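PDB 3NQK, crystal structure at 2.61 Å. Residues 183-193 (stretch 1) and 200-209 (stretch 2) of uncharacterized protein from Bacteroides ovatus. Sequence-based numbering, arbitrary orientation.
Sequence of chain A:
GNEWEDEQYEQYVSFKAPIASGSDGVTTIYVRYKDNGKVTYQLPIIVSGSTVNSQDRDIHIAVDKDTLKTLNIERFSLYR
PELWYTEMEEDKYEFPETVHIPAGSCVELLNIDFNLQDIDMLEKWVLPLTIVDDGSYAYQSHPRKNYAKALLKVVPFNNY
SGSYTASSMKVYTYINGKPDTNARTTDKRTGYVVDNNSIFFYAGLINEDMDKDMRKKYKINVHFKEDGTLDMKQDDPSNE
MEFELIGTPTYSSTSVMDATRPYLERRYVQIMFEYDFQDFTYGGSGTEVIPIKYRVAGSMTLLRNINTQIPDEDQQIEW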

# COMPACT_ATOMS: atom_id res chain seq x y z
N ALA A 183 3.61 43.58 13.12
CA ALA A 183 3.28 42.62 12.08
C ALA A 183 2.23 41.67 12.56
O ALA A 183 2.15 41.36 13.76
CB ALA A 183 4.51 41.85 11.66
N ARG A 184 1.41 41.21 11.62
CA ARG A 184 0.39 40.23 11.89
C ARG A 184 0.85 38.86 11.39
O ARG A 184 1.71 38.77 10.49
CB ARG A 184 -0.90 40.63 11.19
CG ARG A 184 -1.78 41.61 12.00
CD ARG A 184 -2.79 42.37 11.10
NE ARG A 184 -3.12 41.65 9.87
CZ ARG A 184 -3.81 42.16 8.86
NH1 ARG A 184 -4.33 43.38 8.95
NH2 ARG A 184 -4.01 41.43 7.76
N THR A 185 0.31 37.80 11.98
CA THR A 185 0.63 36.43 11.57
C THR A 185 -0.57 35.53 11.74
O THR A 185 -1.49 35.84 12.50
CB THR A 185 1.78 35.84 12.42
OG1 THR A 185 1.34 35.64 13.76
CG2 THR A 185 2.95 36.74 12.42
N THR A 186 -0.56 34.42 11.02
CA THR A 186 -1.55 33.36 11.22
C THR A 186 -0.81 32.04 11.36
O THR A 186 0.37 31.98 11.11
CB THR A 186 -2.54 33.27 10.05
OG1 THR A 186 -3.63 32.43 10.42
CG2 THR A 186 -1.87 32.72 8.81
N ASP A 187 -1.50 31.00 11.76
CA ASP A 187 -0.81 29.77 12.07
C ASP A 187 -0.55 28.85 10.85
O ASP A 187 0.36 28.06 10.88
CB ASP A 187 -1.52 29.00 13.22
CG ASP A 187 -2.98 28.73 12.93
OD1 ASP A 187 -3.41 28.95 11.77
OD2 ASP A 187 -3.70 28.32 13.88
N LYS A 188 -1.31 29.02 9.77
CA LYS A 188 -1.14 28.15 8.60
C LYS A 188 -1.69 28.76 7.30
O LYS A 188 -2.59 29.60 7.33
CB LYS A 188 -1.85 26.82 8.84
CG LYS A 188 -3.38 26.93 8.80
CD LYS A 188 -4.07 25.65 9.29
CE LYS A 188 -5.60 25.82 9.37
NZ LYS A 188 -6.25 24.60 9.93
N ARG A 189 -1.17 28.29 6.16
CA ARG A 189 -1.66 28.70 4.85
C ARG A 189 -1.67 27.48 3.94
O ARG A 189 -0.78 26.63 4.02
CB ARG A 189 -0.76 29.77 4.23
CG ARG A 189 -0.71 31.11 4.99
CD ARG A 189 -2.07 31.80 5.02
NE ARG A 189 -2.43 32.36 3.72
CZ ARG A 189 -3.56 33.03 3.48
NH1 ARG A 189 -4.45 33.19 4.44
NH2 ARG A 189 -3.80 33.52 2.28
N THR A 190 -2.66 27.40 3.07
CA THR A 190 -2.80 26.25 2.21
C THR A 190 -2.16 26.49 0.86
O THR A 190 -2.40 27.50 0.21
CB THR A 190 -4.26 25.90 1.99
OG1 THR A 190 -4.91 25.77 3.27
CG2 THR A 190 -4.39 24.58 1.21
N GLY A 191 -1.29 25.56 0.47
CA GLY A 191 -0.68 25.56 -0.85
C GLY A 191 -1.40 24.55 -1.72
O GLY A 191 -1.42 23.36 -1.41
N TYR A 192 -2.00 25.03 -2.81
CA TYR A 192 -2.84 24.20 -3.68
C TYR A 192 -2.08 23.78 -4.92
O TYR A 192 -1.27 24.52 -5.42
CB TYR A 192 -4.08 24.98 -4.10
CG TYR A 192 -4.91 25.54 -2.95
CD1 TYR A 192 -4.59 26.76 -2.36
CD2 TYR A 192 -6.04 24.88 -2.49
CE1 TYR A 192 -5.37 27.31 -1.31
CE2 TYR A 192 -6.84 25.41 -1.44
CZ TYR A 192 -6.49 26.63 -0.86
OH TYR A 192 -7.25 27.17 0.15
N VAL A 193 -2.39 22.60 -5.44
CA VAL A 193 -1.70 22.08 -6.61
C VAL A 193 -2.04 22.87 -7.86
O VAL A 193 -3.19 23.22 -8.09
CB VAL A 193 -2.10 20.63 -6.90
CG1 VAL A 193 -1.79 20.28 -8.36
CG2 VAL A 193 -1.42 19.65 -5.92
N PHE A 200 0.00 27.01 -5.61
CA PHE A 200 -0.28 28.42 -5.37
C PHE A 200 -0.82 28.64 -3.98
O PHE A 200 -1.36 27.74 -3.37
CB PHE A 200 -1.25 29.00 -6.44
CG PHE A 200 -2.70 28.62 -6.24
CD1 PHE A 200 -3.45 29.19 -5.23
CD2 PHE A 200 -3.32 27.73 -7.09
CE1 PHE A 200 -4.79 28.83 -5.04
CE2 PHE A 200 -4.65 27.36 -6.90
CZ PHE A 200 -5.37 27.91 -5.87
N PHE A 201 -0.59 29.86 -3.48
CA PHE A 201 -1.10 30.31 -2.21
C PHE A 201 -1.89 31.57 -2.47
O PHE A 201 -1.63 32.26 -3.43
CB PHE A 201 0.05 30.72 -1.26
CG PHE A 201 0.92 29.62 -0.83
CD1 PHE A 201 0.61 28.87 0.28
CD2 PHE A 201 2.15 29.42 -1.43
CE1 PHE A 201 1.45 27.87 0.72
CE2 PHE A 201 2.99 28.41 -1.01
CZ PHE A 201 2.65 27.64 0.06
N TYR A 202 -2.75 31.93 -1.54
CA TYR A 202 -3.36 33.23 -1.60
C TYR A 202 -2.46 34.24 -0.85
O TYR A 202 -1.95 33.95 0.23
CB TYR A 202 -4.77 33.19 -1.01
CG TYR A 202 -5.74 32.37 -1.83
CD1 TYR A 202 -6.20 32.83 -3.05
CD2 TYR A 202 -6.18 31.13 -1.38
CE1 TYR A 202 -7.08 32.06 -3.83
CE2 TYR A 202 -7.07 30.35 -2.15
CZ TYR A 202 -7.51 30.82 -3.37
OH TYR A 202 -8.39 30.08 -4.13
N ALA A 203 -2.25 35.39 -1.46
CA ALA A 203 -1.36 36.40 -0.92
C ALA A 203 -1.61 36.72 0.57
O ALA A 203 -2.76 36.86 1.02
CB ALA A 203 -1.51 37.69 -1.74
N GLY A 204 -0.52 36.87 1.30
CA GLY A 204 -0.57 37.35 2.67
C GLY A 204 -1.54 36.62 3.53
O GLY A 204 -1.50 35.40 3.63
N LEU A 205 -2.44 37.37 4.16
CA LEU A 205 -3.42 36.80 5.08
C LEU A 205 -4.83 36.82 4.49
O LEU A 205 -5.81 36.63 5.20
CB LEU A 205 -3.40 37.56 6.41
CG LEU A 205 -2.11 37.40 7.24
CD1 LEU A 205 -2.22 38.17 8.56
CD2 LEU A 205 -1.81 35.95 7.51
N ILE A 206 -4.92 36.99 3.17
CA ILE A 206 -6.21 36.96 2.48
C ILE A 206 -7.01 35.72 2.88
O ILE A 206 -6.47 34.59 2.91
CB ILE A 206 -6.02 36.97 0.95
CG1 ILE A 206 -5.57 38.36 0.48
CG2 ILE A 206 -7.29 36.55 0.24
CD1 ILE A 206 -6.56 39.44 0.71
N ASN A 207 -8.28 35.92 3.21
CA ASN A 207 -9.15 34.83 3.64
C ASN A 207 -9.34 33.82 2.52
O ASN A 207 -9.88 34.14 1.46
CB ASN A 207 -10.50 35.38 4.09
CG ASN A 207 -11.31 34.37 4.91
OD1 ASN A 207 -11.40 33.17 4.57
ND2 ASN A 207 -11.89 34.83 5.98
N GLU A 208 -8.97 32.57 2.81
CA GLU A 208 -9.03 31.48 1.82
C GLU A 208 -10.47 31.04 1.53
O GLU A 208 -10.70 30.22 0.65
CB GLU A 208 -8.19 30.26 2.30
CG GLU A 208 -6.69 30.64 2.60
CD GLU A 208 -5.81 29.45 3.05
OE1 GLU A 208 -6.34 28.50 3.64
OE2 GLU A 208 -4.58 29.52 2.83
N ASP A 209 -11.43 31.58 2.29
CA ASP A 209 -12.87 31.24 2.12
C ASP A 209 -13.67 32.47 1.69
O ASP A 209 -14.87 32.52 1.85
CB ASP A 209 -13.44 30.68 3.43
CG ASP A 209 -12.86 29.31 3.81
OD1 ASP A 209 -12.76 28.44 2.92
OD2 ASP A 209 -12.57 29.10 5.00
O HOH W 1 -2.96 30.03 0.70
O HOH W 2 -10.02 27.75 -0.29

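The contact has one antiparallel β-bridge, and beyond it the means of pairing changes. At Tyr192 and Phe200, the bridged pair, the backbones satisfy each other: Tyr192 N donates to Phe200 O and Phe200 N to Tyr192 O, both at 2.8 Å. Two residues further along, at Thr190 and Tyr202, direct pairing gives way to water 1, which accepts from Tyr202 N at 2.9 Å and donates to Thr190 O at 2.6 Å, bridging the two strands. The other hydrogen of water 1 goes to Glu208 OE2 at 2.7 Å.

Glu208 points its side chain toward the strand and serves Thr190. Glu208 OE2 takes the Thr190 N hydrogen at 2.9 Å and 178°, almost perfectly linear, while Glu208 OE1 accepts from Thr190 OG1 at 3.1 Å. One carboxylate thus caters to both the backbone and the side chain of a single residue. Water 2 extends the link, donating to Glu208 O at 2.7 Å and hydrogen bonding to Tyr192 OH at 2.9 Å.

Buried Arg189 spends its guanidinium mainly on backbone carbonyls. Arg189 NH2 donates to Tyr202 O at 2.8 Å, and Arg189 NH1 and Arg189 NH2 share Ile206 O, each at 2.9 Å; both acceptors lie near the guanidinium plane, where the N-H bonds point. Gly204 O sits over one face, 3.1 Å from Arg189 CZ, and gets no hydrogen bond from the arginine, because the angles are poor. Over the opposite face lies Glu208 OE2, 3.7 Å from Arg189 NE: a long salt bridge of charge alone. The arginine thereby ties the strand to the type II' turn from Ala203 to Ile206, itself closed by Ile206 N to Ala203 O at 3.1 Å. Gly204, with positive phi, suits that turn.

Apolar packing flanks the polar network. Tyr192 CB lies over the Phe200 ring, 3.8 Å from its centroid, while the two rings, nearly parallel, are slid apart. Leu205 CD2 meets Thr186 CG2 at 3.5 Å.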